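Local coordinates for endoglucanase, glycoside hydrolase family 5 protein (Cytophaga hutchinsonii, PDB 5IHS) that probably cleaves internal beta-1,4-glycosidic bonds of cellulose as a TIM-barrel endoglucanase, and is likely to help the bacterium live on crystalline cellulose, at residues Leu52-Phe58 with Cys81-Ala87; Tyr67-Val72 with Glu108-Ala113; Trp74-Trp79 with Tyr301-Ala305; Ile114-Val120 with Ile150-Ile154; Glu156-Glu160 with Tyr217-Phe221. All blocks are in the same frame, centred on the assembly; numbering follows the deposited sequence.

Contact 1: residues Leu52-Phe58 with Cys81-Ala87; sequences LRGMSLF and CTVVRAA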
# COMPACT_ATOMS: atom_id res chain seq x y z
N LEU A 52 -1.16 3.12 10.05
CA LEU A 52 -0.07 3.67 9.26
C LEU A 52 -0.64 4.61 8.20
O LEU A 52 -1.77 4.43 7.73
CB LEU A 52 0.71 2.54 8.58
CG LEU A 52 1.29 1.50 9.54
CD1 LEU A 52 1.98 0.39 8.76
CD2 LEU A 52 2.25 2.12 10.56
N ARG A 53 0.15 5.61 7.81
CA ARG A 53 -0.24 6.49 6.71
C ARG A 53 1.02 6.86 5.95
O ARG A 53 2.06 7.14 6.56
CB ARG A 53 -0.89 7.79 7.18
CG ARG A 53 -2.05 7.67 8.14
CD ARG A 53 -2.42 9.08 8.62
NE ARG A 53 -3.56 9.05 9.52
CZ ARG A 53 -3.49 8.80 10.81
NH1 ARG A 53 -2.31 8.61 11.40
NH2 ARG A 53 -4.61 8.77 11.53
N GLY A 54 0.93 6.85 4.63
CA GLY A 54 2.09 7.18 3.84
C GLY A 54 1.79 7.35 2.38
O GLY A 54 0.68 7.75 1.98
N MET A 55 2.80 7.06 1.57
CA MET A 55 2.77 7.29 0.14
C MET A 55 3.11 6.02 -0.62
O MET A 55 3.98 5.24 -0.21
CB MET A 55 3.79 8.35 -0.28
CG MET A 55 3.46 9.75 0.21
SD MET A 55 1.86 10.37 -0.32
CE MET A 55 2.10 10.57 -2.09
N SER A 56 2.44 5.86 -1.76
CA SER A 56 2.83 4.88 -2.75
C SER A 56 3.72 5.52 -3.81
O SER A 56 3.41 6.60 -4.32
CB SER A 56 1.60 4.26 -3.43
OG SER A 56 1.95 3.15 -4.25
N LEU A 57 4.77 4.81 -4.17
CA LEU A 57 5.45 5.06 -5.42
C LEU A 57 4.55 4.60 -6.57
O LEU A 57 3.60 3.83 -6.39
CB LEU A 57 6.81 4.37 -5.42
CG LEU A 57 7.73 4.79 -4.26
CD1 LEU A 57 8.97 3.93 -4.18
CD2 LEU A 57 8.10 6.25 -4.31
N PHE A 58 4.85 5.09 -7.76
CA PHE A 58 4.14 4.74 -8.98
C PHE A 58 4.80 3.51 -9.60
O PHE A 58 5.90 3.12 -9.21
CB PHE A 58 4.24 5.97 -9.90
CG PHE A 58 3.43 5.95 -11.19
CD1 PHE A 58 2.16 6.51 -11.24
CD2 PHE A 58 4.00 5.55 -12.39
CE1 PHE A 58 1.45 6.58 -12.43
CE2 PHE A 58 3.30 5.63 -13.59
CZ PHE A 58 2.04 6.15 -13.61
N CYS A 81 5.82 10.20 6.57
CA CYS A 81 5.31 8.87 6.27
C CYS A 81 5.76 7.86 7.32
O CYS A 81 6.95 7.80 7.68
CB CYS A 81 5.82 8.38 4.92
SG CYS A 81 5.17 9.22 3.49
N THR A 82 4.83 7.01 7.75
CA THR A 82 5.17 5.84 8.57
C THR A 82 5.20 4.55 7.75
O THR A 82 5.59 3.51 8.29
CB THR A 82 4.23 5.72 9.76
OG1 THR A 82 2.88 5.66 9.28
CG2 THR A 82 4.39 6.90 10.71
N VAL A 83 4.83 4.63 6.47
CA VAL A 83 4.89 3.50 5.55
C VAL A 83 5.12 4.08 4.15
O VAL A 83 4.67 5.18 3.83
CB VAL A 83 3.59 2.65 5.64
CG1 VAL A 83 2.34 3.47 5.27
CG2 VAL A 83 3.68 1.39 4.78
N VAL A 84 5.81 3.30 3.32
CA VAL A 84 5.98 3.59 1.89
C VAL A 84 5.66 2.31 1.13
O VAL A 84 5.96 1.21 1.60
CB VAL A 84 7.42 4.11 1.58
CG1 VAL A 84 8.49 3.10 1.98
CG2 VAL A 84 7.57 4.49 0.11
N ARG A 85 5.07 2.46 -0.05
CA ARG A 85 4.66 1.33 -0.89
C ARG A 85 5.47 1.30 -2.18
O ARG A 85 5.51 2.29 -2.92
CB ARG A 85 3.16 1.41 -1.17
CG ARG A 85 2.59 0.39 -2.14
CD ARG A 85 1.10 0.57 -2.16
NE ARG A 85 0.29 -0.37 -2.93
CZ ARG A 85 -0.40 -0.08 -4.04
NH1 ARG A 85 -0.22 1.06 -4.71
NH2 ARG A 85 -1.27 -0.97 -4.49
N ALA A 86 6.10 0.16 -2.44
CA ALA A 86 6.87 -0.09 -3.65
C ALA A 86 5.95 -0.84 -4.62
O ALA A 86 5.63 -2.01 -4.39
CB ALA A 86 8.12 -0.91 -3.33
N ALA A 87 5.52 -0.16 -5.69
CA ALA A 87 4.53 -0.67 -6.63
C ALA A 87 5.26 -1.30 -7.81
O ALA A 87 5.48 -0.67 -8.85
CB ALA A 87 3.60 0.46 -7.08
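Arg85 and Ser56 lie side by side on the barrel's inner face, where Arg85 NH1 donates an almost straight bond to Ser56 OG (3.0 Å, 164°), with the hydroxyl in the guanidinium plane. That hydroxyl also donates to Leu57 O, 2.8 Å from Ser56 OG, so two bonds fix its rotation. A serine is small enough to lie along the arginine's extended chain, which goes on to salt bridges with Glu156 and Glu248. The backbone positions the pair: Arg85 N binds Met55 O at 3.0 Å, and Leu57 N binds Arg85 O at 2.9 Å. At the strand starts, Thr82 OG1 accepts from Arg53 N at 3.1 Å. Gly54 suits its place because a beta carbon would strike Val83 O. On the outer face Cys81 SG touches Met55 CG at 3.7 Å. Strands 53-57 and 83-89 are parallel neighbours in a beta-alpha-beta unit whose crossover connection carries helix 69-77; strand 279-284 flanks the first, strand 119-125 the second.

Contact 2: residues Tyr67-Val72 with Glu108-Ala113; sequences YNSDVV and EVVNAA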
# COMPACT_ATOMS: atom_id res chain seq x y z
N TYR A 67 12.68 5.34 -6.92
CA TYR A 67 12.86 4.15 -6.07
C TYR A 67 14.27 4.19 -5.46
O TYR A 67 15.17 3.44 -5.84
CB TYR A 67 12.64 2.87 -6.87
CG TYR A 67 11.18 2.52 -7.07
CD1 TYR A 67 10.33 3.34 -7.81
CD2 TYR A 67 10.65 1.37 -6.50
CE1 TYR A 67 8.99 3.03 -7.96
CE2 TYR A 67 9.31 1.05 -6.65
CZ TYR A 67 8.48 1.88 -7.37
OH TYR A 67 7.16 1.55 -7.47
N ASN A 68 14.46 5.09 -4.50
CA ASN A 68 15.80 5.30 -3.96
C ASN A 68 15.73 5.76 -2.51
O ASN A 68 14.68 6.18 -2.00
CB ASN A 68 16.62 6.26 -4.84
CG ASN A 68 16.08 7.66 -4.81
OD1 ASN A 68 16.13 8.32 -3.77
ND2 ASN A 68 15.58 8.14 -5.95
N SER A 69 16.88 5.66 -1.84
CA SER A 69 16.93 5.94 -0.42
C SER A 69 16.76 7.42 -0.10
O SER A 69 16.29 7.76 0.99
CB SER A 69 18.23 5.40 0.19
OG SER A 69 19.36 5.91 -0.46
N ASP A 70 17.14 8.32 -1.02
CA ASP A 70 16.93 9.75 -0.77
C ASP A 70 15.44 10.07 -0.69
O ASP A 70 15.01 10.82 0.19
CB ASP A 70 17.60 10.58 -1.86
CG ASP A 70 19.11 10.48 -1.82
OD1 ASP A 70 19.70 10.42 -0.72
OD2 ASP A 70 19.73 10.47 -2.91
N VAL A 71 14.65 9.51 -1.60
CA VAL A 71 13.20 9.68 -1.56
C VAL A 71 12.62 9.11 -0.26
O VAL A 71 11.79 9.75 0.39
CB VAL A 71 12.54 9.08 -2.81
CG1 VAL A 71 11.03 8.93 -2.66
CG2 VAL A 71 12.87 9.95 -4.02
N VAL A 72 13.02 7.89 0.11
CA VAL A 72 12.45 7.30 1.32
C VAL A 72 12.78 8.16 2.54
O VAL A 72 11.91 8.41 3.39
CB VAL A 72 12.91 5.84 1.49
CG1 VAL A 72 12.48 5.29 2.84
CG2 VAL A 72 12.35 4.98 0.36
N GLU A 108 15.73 -1.79 -3.17
CA GLU A 108 16.32 -0.52 -2.75
C GLU A 108 15.38 0.23 -1.82
O GLU A 108 15.82 0.80 -0.81
CB GLU A 108 16.69 0.30 -3.98
CG GLU A 108 17.45 1.58 -3.65
CD GLU A 108 18.87 1.34 -3.07
OE1 GLU A 108 19.34 0.18 -3.07
OE2 GLU A 108 19.51 2.32 -2.60
N VAL A 109 14.09 0.23 -2.13
CA VAL A 109 13.11 0.90 -1.27
C VAL A 109 12.95 0.17 0.05
O VAL A 109 12.91 0.80 1.12
CB VAL A 109 11.79 1.09 -2.03
CG1 VAL A 109 10.68 1.59 -1.11
CG2 VAL A 109 12.01 2.06 -3.20
N VAL A 110 12.84 -1.16 0.02
CA VAL A 110 12.76 -1.94 1.25
C VAL A 110 13.97 -1.68 2.13
O VAL A 110 13.84 -1.44 3.34
CB VAL A 110 12.59 -3.44 0.94
CG1 VAL A 110 12.72 -4.27 2.21
CG2 VAL A 110 11.26 -3.69 0.24
N ASN A 111 15.17 -1.74 1.53
CA ASN A 111 16.39 -1.54 2.30
C ASN A 111 16.40 -0.16 2.95
O ASN A 111 16.84 0.00 4.10
CB ASN A 111 17.61 -1.71 1.40
CG ASN A 111 17.88 -3.16 1.04
OD1 ASN A 111 17.28 -4.07 1.61
ND2 ASN A 111 18.81 -3.38 0.12
N ALA A 112 15.94 0.85 2.22
CA ALA A 112 15.90 2.20 2.77
C ALA A 112 14.89 2.31 3.89
O ALA A 112 15.14 2.97 4.90
CB ALA A 112 15.57 3.21 1.67
N ALA A 113 13.71 1.69 3.74
CA ALA A 113 12.73 1.71 4.82
C ALA A 113 13.29 1.05 6.08
O ALA A 113 13.04 1.53 7.19
CB ALA A 113 11.45 1.00 4.38
O HOH W 1 19.11 4.69 -3.54
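Glu108 and Ser69 are joined through a water, which donates to Glu108 OE2 at 2.6 Å and accepts from Ser69 N at 3.0 Å. They belong to helices 69-77 and 99-116, neighbours in the outer layer of the TIM barrel. In Glu108, CG lies opposite the backbone N (chi1 -174°), against Tyr67 O, and the bend at chi2 (66°) then turns the carboxylate toward the first turn of the other helix. That turn is capped by Asn68, a residue well fitted to an N-cap: its OD1 accepts from Val71 N (2.9 Å, 164°), while ND2 donates to Pro300 O. Further along the two helices the packing is apolar. Ala112, with its single methyl, lets the helices come close; its CB is 3.7 Å from Val72 CB, and Val72 CG2 meets Val109 CG1 at 4.1 Å. An alanine in place of Val72 lacks both gamma methyls and would probably leave a gap beside Ala112 and Val109. From the loop before the helix the Tyr67 ring reaches in toward the barrel strands, its hydroxyl bonded to Phe58 O and Ala87 N; it crosses Val109 at a slant, with Tyr67 CD2 3.6 Å from Val109 CG2.

Contact 3: residues Trp74-Trp79 with Tyr301-Ala305; sequences WLRDDW and YGGWA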
# COMPACT_ATOMS: atom_id res chain seq x y z
N TRP A 74 13.38 11.39 2.64
CA TRP A 74 12.61 12.62 2.56
C TRP A 74 11.15 12.38 2.90
O TRP A 74 10.51 13.20 3.57
CB TRP A 74 12.77 13.23 1.15
CG TRP A 74 12.11 14.56 1.01
CD1 TRP A 74 10.96 14.84 0.34
CD2 TRP A 74 12.55 15.81 1.58
NE1 TRP A 74 10.66 16.18 0.45
CE2 TRP A 74 11.62 16.79 1.21
CE3 TRP A 74 13.65 16.18 2.37
CZ2 TRP A 74 11.74 18.12 1.59
CZ3 TRP A 74 13.77 17.51 2.74
CH2 TRP A 74 12.83 18.46 2.35
N LEU A 75 10.59 11.25 2.44
CA LEU A 75 9.22 10.92 2.80
C LEU A 75 9.06 10.77 4.31
O LEU A 75 8.04 11.18 4.87
CB LEU A 75 8.75 9.67 2.06
CG LEU A 75 8.54 9.84 0.56
CD1 LEU A 75 8.23 8.49 -0.07
CD2 LEU A 75 7.42 10.83 0.27
N ARG A 76 10.03 10.16 4.99
CA ARG A 76 9.97 10.08 6.44
C ARG A 76 10.13 11.45 7.09
O ARG A 76 9.34 11.84 7.95
CB ARG A 76 11.05 9.14 6.97
CG ARG A 76 11.04 9.01 8.49
CD ARG A 76 12.27 8.30 9.01
NE ARG A 76 13.42 9.18 8.87
CZ ARG A 76 14.65 8.91 9.29
NH1 ARG A 76 14.92 7.74 9.87
NH2 ARG A 76 15.60 9.82 9.13
N ASP A 77 11.18 12.18 6.71
CA ASP A 77 11.57 13.38 7.45
C ASP A 77 10.66 14.56 7.16
O ASP A 77 10.35 15.34 8.06
CB ASP A 77 12.99 13.80 7.11
CG ASP A 77 14.05 12.84 7.62
OD1 ASP A 77 13.75 11.96 8.47
OD2 ASP A 77 15.21 12.99 7.18
N ASP A 78 10.26 14.74 5.90
CA ASP A 78 9.47 15.90 5.50
C ASP A 78 7.98 15.59 5.37
O ASP A 78 7.15 16.40 5.76
CB ASP A 78 9.99 16.49 4.19
CG ASP A 78 9.25 17.75 3.79
OD1 ASP A 78 9.45 18.78 4.45
OD2 ASP A 78 8.43 17.68 2.84
N TRP A 79 7.64 14.44 4.80
CA TRP A 79 6.23 14.08 4.66
C TRP A 79 5.69 13.34 5.88
O TRP A 79 4.48 13.15 5.98
CB TRP A 79 6.00 13.23 3.39
CG TRP A 79 6.13 14.01 2.11
CD1 TRP A 79 7.17 14.82 1.73
CD2 TRP A 79 5.20 14.04 1.03
NE1 TRP A 79 6.93 15.36 0.50
CE2 TRP A 79 5.72 14.90 0.05
CE3 TRP A 79 3.95 13.44 0.82
CZ2 TRP A 79 5.04 15.18 -1.13
CZ3 TRP A 79 3.28 13.73 -0.36
CH2 TRP A 79 3.83 14.60 -1.31
N TYR A 301 15.71 13.04 -6.07
CA TYR A 301 16.34 12.92 -4.77
C TYR A 301 15.48 13.44 -3.64
O TYR A 301 15.94 13.49 -2.50
CB TYR A 301 17.68 13.66 -4.76
CG TYR A 301 18.61 13.21 -5.84
CD1 TYR A 301 19.26 11.99 -5.76
CD2 TYR A 301 18.85 14.01 -6.95
CE1 TYR A 301 20.11 11.57 -6.75
CE2 TYR A 301 19.70 13.60 -7.95
CZ TYR A 301 20.33 12.38 -7.85
OH TYR A 301 21.18 11.98 -8.84
N GLY A 302 14.24 13.83 -3.91
CA GLY A 302 13.42 14.44 -2.88
C GLY A 302 13.75 15.91 -2.72
O GLY A 302 14.22 16.56 -3.65
N GLY A 303 13.48 16.44 -1.54
CA GLY A 303 13.73 17.85 -1.28
C GLY A 303 12.70 18.80 -1.86
O GLY A 303 12.98 19.99 -1.99
N TRP A 304 11.51 18.30 -2.18
CA TRP A 304 10.53 19.07 -2.94
C TRP A 304 9.98 20.22 -2.11
O TRP A 304 9.43 20.02 -1.01
CB TRP A 304 9.40 18.14 -3.36
CG TRP A 304 9.89 16.89 -4.03
CD1 TRP A 304 10.74 16.80 -5.09
CD2 TRP A 304 9.57 15.55 -3.66
NE1 TRP A 304 10.97 15.49 -5.40
CE2 TRP A 304 10.25 14.70 -4.54
CE3 TRP A 304 8.76 15.00 -2.66
CZ2 TRP A 304 10.16 13.31 -4.44
CZ3 TRP A 304 8.67 13.63 -2.57
CH2 TRP A 304 9.35 12.81 -3.46
N ALA A 305 10.12 21.43 -2.64
CA ALA A 305 9.62 22.63 -1.99
C ALA A 305 8.15 22.81 -2.36
O ALA A 305 7.58 22.06 -3.16
CB ALA A 305 10.46 23.83 -2.40
O HOH W 2 8.34 17.81 0.09
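The indole of Trp74 is sandwiched. Over one face lies the Gly302-Gly303 backbone, with Gly303 CA making a CH-pi contact 3.5 Å from the centroid of the six-membered ring, and over the opposite face sits Asp78 CB. Trp74 CG lies opposite the backbone N (chi1 -175°), which carries the indole out to Gly303. The ring's edge is turned to the face of Trp304 in an offset edge-to-face pair, planes at 84°, where Trp74 CD1 meets Trp304 CE3 at 3.7 Å. Trp79 brings NE1 to the rim of Trp304, near its plane, and Leu75 CD2 lies over a face of Trp79. This aromatic cluster of Trp74, Trp79 and Trp304 fastens the long loop between strand 279-284 and helix 311-329 of the TIM barrel to helix 69-77. Glycines suit the loop: Gly303 has a positive phi, and at Gly302 a beta carbon would collide with Trp74 CB. A leucine in place of Trp74 has neither a flat face nor an N-H, and would probably leave Gly303 poorly covered and deprive the bound water of a donor. That water lies in the plane of the Trp74 ring, accepting from Trp74 NE1 and Trp79 NE1, each at 2.9 Å. It donates to Asp78 OD2 at 2.8 Å and to Trp304 O at 2.7 Å. Asp78 OD2 also pairs with Arg317.

Contact 4: residues Ile114-Val120 with Ile150-Ile154; sequences IAKGIYV and IPNII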
# COMPACT_ATOMS: atom_id res chain seq x y z
N ILE A 114 14.03 -0.04 5.91
CA ILE A 114 14.67 -0.69 7.06
C ILE A 114 15.69 0.25 7.70
O ILE A 114 15.72 0.43 8.92
CB ILE A 114 15.27 -2.05 6.65
CG1 ILE A 114 14.16 -3.03 6.24
CG2 ILE A 114 16.12 -2.64 7.77
CD1 ILE A 114 14.66 -4.26 5.48
N ALA A 115 16.53 0.88 6.87
CA ALA A 115 17.54 1.79 7.40
C ALA A 115 16.90 2.98 8.12
O ALA A 115 17.45 3.47 9.12
CB ALA A 115 18.45 2.27 6.28
N LYS A 116 15.76 3.46 7.63
CA LYS A 116 15.13 4.66 8.18
C LYS A 116 14.05 4.34 9.20
O LYS A 116 13.47 5.27 9.79
CB LYS A 116 14.59 5.55 7.05
CG LYS A 116 15.66 6.08 6.12
CD LYS A 116 16.75 6.91 6.81
CE LYS A 116 18.11 6.77 6.12
NZ LYS A 116 18.02 6.66 4.64
N GLY A 117 13.79 3.07 9.47
CA GLY A 117 12.86 2.68 10.51
C GLY A 117 11.40 2.94 10.24
O GLY A 117 10.66 3.22 11.19
N ILE A 118 10.94 2.81 8.99
CA ILE A 118 9.52 2.89 8.67
C ILE A 118 9.08 1.57 8.03
O ILE A 118 9.90 0.74 7.62
CB ILE A 118 9.14 4.12 7.82
CG1 ILE A 118 9.75 4.07 6.42
CG2 ILE A 118 9.55 5.40 8.55
CD1 ILE A 118 9.18 5.11 5.47
N TYR A 119 7.77 1.38 7.94
CA TYR A 119 7.22 0.18 7.33
C TYR A 119 7.24 0.31 5.80
O TYR A 119 7.30 1.41 5.25
CB TYR A 119 5.80 -0.10 7.86
CG TYR A 119 5.82 -0.42 9.35
CD1 TYR A 119 6.08 -1.72 9.80
CD2 TYR A 119 5.61 0.56 10.31
CE1 TYR A 119 6.13 -2.02 11.14
CE2 TYR A 119 5.66 0.28 11.66
CZ TYR A 119 5.93 -1.00 12.08
OH TYR A 119 5.99 -1.23 13.44
N VAL A 120 7.20 -0.84 5.12
CA VAL A 120 7.27 -0.86 3.67
C VAL A 120 6.36 -1.95 3.13
O VAL A 120 6.39 -3.09 3.63
CB VAL A 120 8.72 -1.02 3.15
CG1 VAL A 120 9.39 -2.27 3.70
CG2 VAL A 120 8.76 -1.00 1.62
N ILE A 150 12.08 -9.57 9.59
CA ILE A 150 12.24 -8.13 9.72
C ILE A 150 10.87 -7.49 9.89
O ILE A 150 9.98 -7.71 9.06
CB ILE A 150 13.00 -7.55 8.51
CG1 ILE A 150 14.37 -8.24 8.47
CG2 ILE A 150 13.13 -6.05 8.64
CD1 ILE A 150 15.21 -7.88 7.32
N PRO A 151 10.65 -6.67 10.93
CA PRO A 151 9.28 -6.22 11.23
C PRO A 151 8.73 -5.17 10.28
O PRO A 151 7.52 -4.93 10.27
CB PRO A 151 9.40 -5.66 12.65
CG PRO A 151 10.85 -5.24 12.75
CD PRO A 151 11.61 -6.28 11.99
N ASN A 152 9.58 -4.55 9.47
CA ASN A 152 9.13 -3.47 8.60
C ASN A 152 8.24 -3.95 7.46
O ASN A 152 7.55 -3.13 6.86
CB ASN A 152 10.34 -2.80 7.95
CG ASN A 152 11.40 -2.38 8.95
OD1 ASN A 152 11.97 -3.22 9.65
ND2 ASN A 152 11.71 -1.08 8.98
N ILE A 153 8.28 -5.24 7.13
CA ILE A 153 7.75 -5.74 5.86
C ILE A 153 6.25 -6.01 5.94
O ILE A 153 5.79 -6.71 6.85
CB ILE A 153 8.47 -7.05 5.47
CG1 ILE A 153 10.00 -6.93 5.56
CG2 ILE A 153 7.97 -7.53 4.10
CD1 ILE A 153 10.60 -5.94 4.63
N ILE A 154 5.53 -5.53 4.93
CA ILE A 154 4.14 -5.88 4.65
C ILE A 154 4.09 -6.34 3.19
O ILE A 154 4.64 -5.67 2.32
CB ILE A 154 3.22 -4.65 4.85
CG1 ILE A 154 3.31 -4.13 6.29
CG2 ILE A 154 1.78 -4.97 4.46
CD1 ILE A 154 2.77 -2.72 6.47
O HOH W 3 14.00 -0.51 10.78
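Asn152 ND2 donates to Ile118 O (2.9 Å, 165°); the acceptor lies in the plane of the amide, while the donor stands well above the plane of the carbonyl. ND2 also gives a hydrogen to a water 3.0 Å away, which in turn donates to Ile114 O at 2.7 Å. The asparagine thus ties the end of helix 99-116 and the connection after it to the turn before strand 153-156. Its chi1 of -52° turns the amide away from its own turn and toward Ile114 and Ile118. Two backbone bonds start the parallel ladder: Val120 N to Asn152 O and Ile154 N to Val120 O, both 2.9 Å. Residue types suit the two bends. Gly117 takes the positive phi of a Schellman motif, and Pro151 sits second in a type I turn running from Ile150 to Ile153. Packing surrounds the polar centre. Ile114 CD1 meets Ile150 CG2 at 3.9 Å, the two side chains crossing at about a right angle, and Val120 CG1 lies alongside Ile153 CD1 at 4.0 Å. Tyr119 presents its ring edge to Pro151 O, 3.3 Å from CE1, and its hydroxyl bonds Gly33 O. Strand 119-125 lies between strands 83-89 and 153-156, with helix 99-116 packed on its Val120 face and helix 28-32 beside Tyr119, Pro151 and Asn152.

Contact 5: residues Glu156-Glu160 with Tyr217-Phe221; sequences EVYNE and YTLHF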
# COMPACT_ATOMS: atom_id res chain seq x y z
N GLU A 156 1.96 -7.35 -0.29
CA GLU A 156 0.71 -7.08 -1.00
C GLU A 156 0.76 -7.90 -2.29
O GLU A 156 1.46 -7.56 -3.25
CB GLU A 156 0.53 -5.58 -1.23
CG GLU A 156 -0.70 -5.24 -2.05
CD GLU A 156 -0.90 -3.76 -2.27
OE1 GLU A 156 -0.01 -2.95 -1.91
OE2 GLU A 156 -1.99 -3.39 -2.80
N VAL A 157 0.03 -9.02 -2.31
CA VAL A 157 0.26 -10.06 -3.31
C VAL A 157 -0.46 -9.87 -4.64
O VAL A 157 -0.12 -10.55 -5.61
CB VAL A 157 -0.04 -11.46 -2.75
CG1 VAL A 157 0.87 -11.77 -1.56
CG2 VAL A 157 -1.51 -11.62 -2.37
N TYR A 158 -1.43 -8.96 -4.71
CA TYR A 158 -2.21 -8.80 -5.95
C TYR A 158 -2.90 -7.43 -5.90
O TYR A 158 -4.04 -7.33 -5.45
CB TYR A 158 -3.24 -9.93 -6.07
CG TYR A 158 -3.95 -10.07 -7.41
CD1 TYR A 158 -3.94 -9.06 -8.35
CD2 TYR A 158 -4.63 -11.25 -7.70
CE1 TYR A 158 -4.61 -9.21 -9.56
CE2 TYR A 158 -5.30 -11.41 -8.90
CZ TYR A 158 -5.29 -10.39 -9.82
OH TYR A 158 -5.94 -10.49 -11.03
N ASN A 159 -2.22 -6.40 -6.42
CA ASN A 159 -2.71 -5.02 -6.36
C ASN A 159 -4.21 -4.89 -6.62
O ASN A 159 -4.97 -4.49 -5.72
CB ASN A 159 -1.93 -4.20 -7.38
CG ASN A 159 -2.49 -2.80 -7.56
OD1 ASN A 159 -2.78 -2.12 -6.59
ND2 ASN A 159 -2.68 -2.38 -8.81
N GLU A 160 -4.64 -5.16 -7.86
CA GLU A 160 -5.99 -4.83 -8.31
C GLU A 160 -6.51 -5.88 -9.27
O GLU A 160 -6.43 -5.73 -10.50
CB GLU A 160 -6.06 -3.45 -8.95
CG GLU A 160 -6.18 -2.34 -7.95
CD GLU A 160 -6.38 -0.98 -8.58
OE1 GLU A 160 -6.50 -0.90 -9.82
OE2 GLU A 160 -6.45 0.03 -7.83
N TYR A 217 -7.21 -7.30 3.80
CA TYR A 217 -7.82 -7.22 2.48
C TYR A 217 -7.79 -5.79 1.96
O TYR A 217 -8.02 -4.84 2.71
CB TYR A 217 -9.25 -7.79 2.51
CG TYR A 217 -9.24 -9.21 3.05
CD1 TYR A 217 -9.28 -9.44 4.41
CD2 TYR A 217 -9.10 -10.30 2.21
CE1 TYR A 217 -9.20 -10.72 4.92
CE2 TYR A 217 -9.03 -11.59 2.71
CZ TYR A 217 -9.08 -11.80 4.07
OH TYR A 217 -9.00 -13.08 4.56
N THR A 218 -7.50 -5.66 0.68
CA THR A 218 -7.30 -4.35 0.07
C THR A 218 -8.61 -3.64 -0.24
O THR A 218 -9.52 -4.22 -0.83
CB THR A 218 -6.56 -4.53 -1.25
OG1 THR A 218 -5.43 -5.38 -1.01
CG2 THR A 218 -6.11 -3.20 -1.82
N LEU A 219 -8.63 -2.34 0.07
CA LEU A 219 -9.64 -1.41 -0.41
C LEU A 219 -8.93 -0.26 -1.11
O LEU A 219 -8.04 0.37 -0.53
CB LEU A 219 -10.46 -0.85 0.76
CG LEU A 219 -11.52 0.18 0.40
CD1 LEU A 219 -12.62 -0.45 -0.42
CD2 LEU A 219 -12.09 0.81 1.66
N HIS A 220 -9.31 0.02 -2.37
CA HIS A 220 -8.81 1.17 -3.11
C HIS A 220 -9.96 2.09 -3.47
O HIS A 220 -10.99 1.64 -3.97
CB HIS A 220 -8.14 0.74 -4.41
CG HIS A 220 -6.81 0.10 -4.21
ND1 HIS A 220 -6.02 -0.33 -5.25
CD2 HIS A 220 -6.12 -0.17 -3.08
CE1 HIS A 220 -4.90 -0.84 -4.77
NE2 HIS A 220 -4.94 -0.74 -3.45
N PHE A 221 -9.78 3.40 -3.25
CA PHE A 221 -10.82 4.36 -3.59
C PHE A 221 -10.20 5.60 -4.23
O PHE A 221 -9.06 5.98 -3.93
CB PHE A 221 -11.67 4.75 -2.36
CG PHE A 221 -10.95 5.60 -1.36
CD1 PHE A 221 -10.91 6.99 -1.48
CD2 PHE A 221 -10.29 5.03 -0.28
CE1 PHE A 221 -10.22 7.77 -0.57
CE2 PHE A 221 -9.61 5.82 0.63
CZ PHE A 221 -9.57 7.18 0.48
O HOH W 4 -3.83 -5.28 -3.18
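His220 and Glu160 form the tight part of this contact: His220 ND1 donates to Glu160 OE2 at 2.6 Å in a nearly straight bond (170°), within the ring plane and onto the anti lone pair of the carboxylate. Next along the same ring edge, Asn159 OD1 approaches His220 CE1 at 3.1 Å, the amide turned 42° from the ring. A histidine suits the place because both nitrogens are used, NE2 being bonded to Thr247. With chi2 at -174° the Glu160 chain is extended and carries OE2 to the ring edge. The looser part lies around Glu156 and Thr218, where a water mediates instead of direct bonds. It stands 2.7 Å from both Glu156 OE2 and Thr218 OG1 and also reaches Asn159 O. Glu156 OE2 is also hydrogen-bonded to Thr247, and OE1 pairs with Arg85. The Asn159-Glu160 pair after the fourth strand is consistent with the Asn-Glu signature of family 5, whose glutamate serves as acid/base, so this is probably the active-site region. Strand 191-193 separates strands 153-156 and 215-221, so the segments meet through side chains; strand 119-125 borders the first, strand 244-249 the second, and helix 196-199 touches Glu160, Thr218 and His220.

How the contacts relate
From the N terminus, contact 1 closes the first beta-alpha-beta loop, pairing strands 53-57 and 83-89. Contact 2 opens inside that loop, on helix 69-77, and ends beyond it on helix 99-116, so the two cross; Tyr67 links them. Contact 3 crosses both, running from helix 69-77 to the loop before the last helix, and the span it closes encloses contacts 4 and 5. Contact 4 begins directly after contact 2 and closes the unit of strand 119-125, helix 133-147 and strand 153-156. Contact 5 follows in series and reaches strand 215-221. Although contacts 1 and 5 are separate along the chain, the Arg85-Glu156 salt bridge joins them inside the barrel.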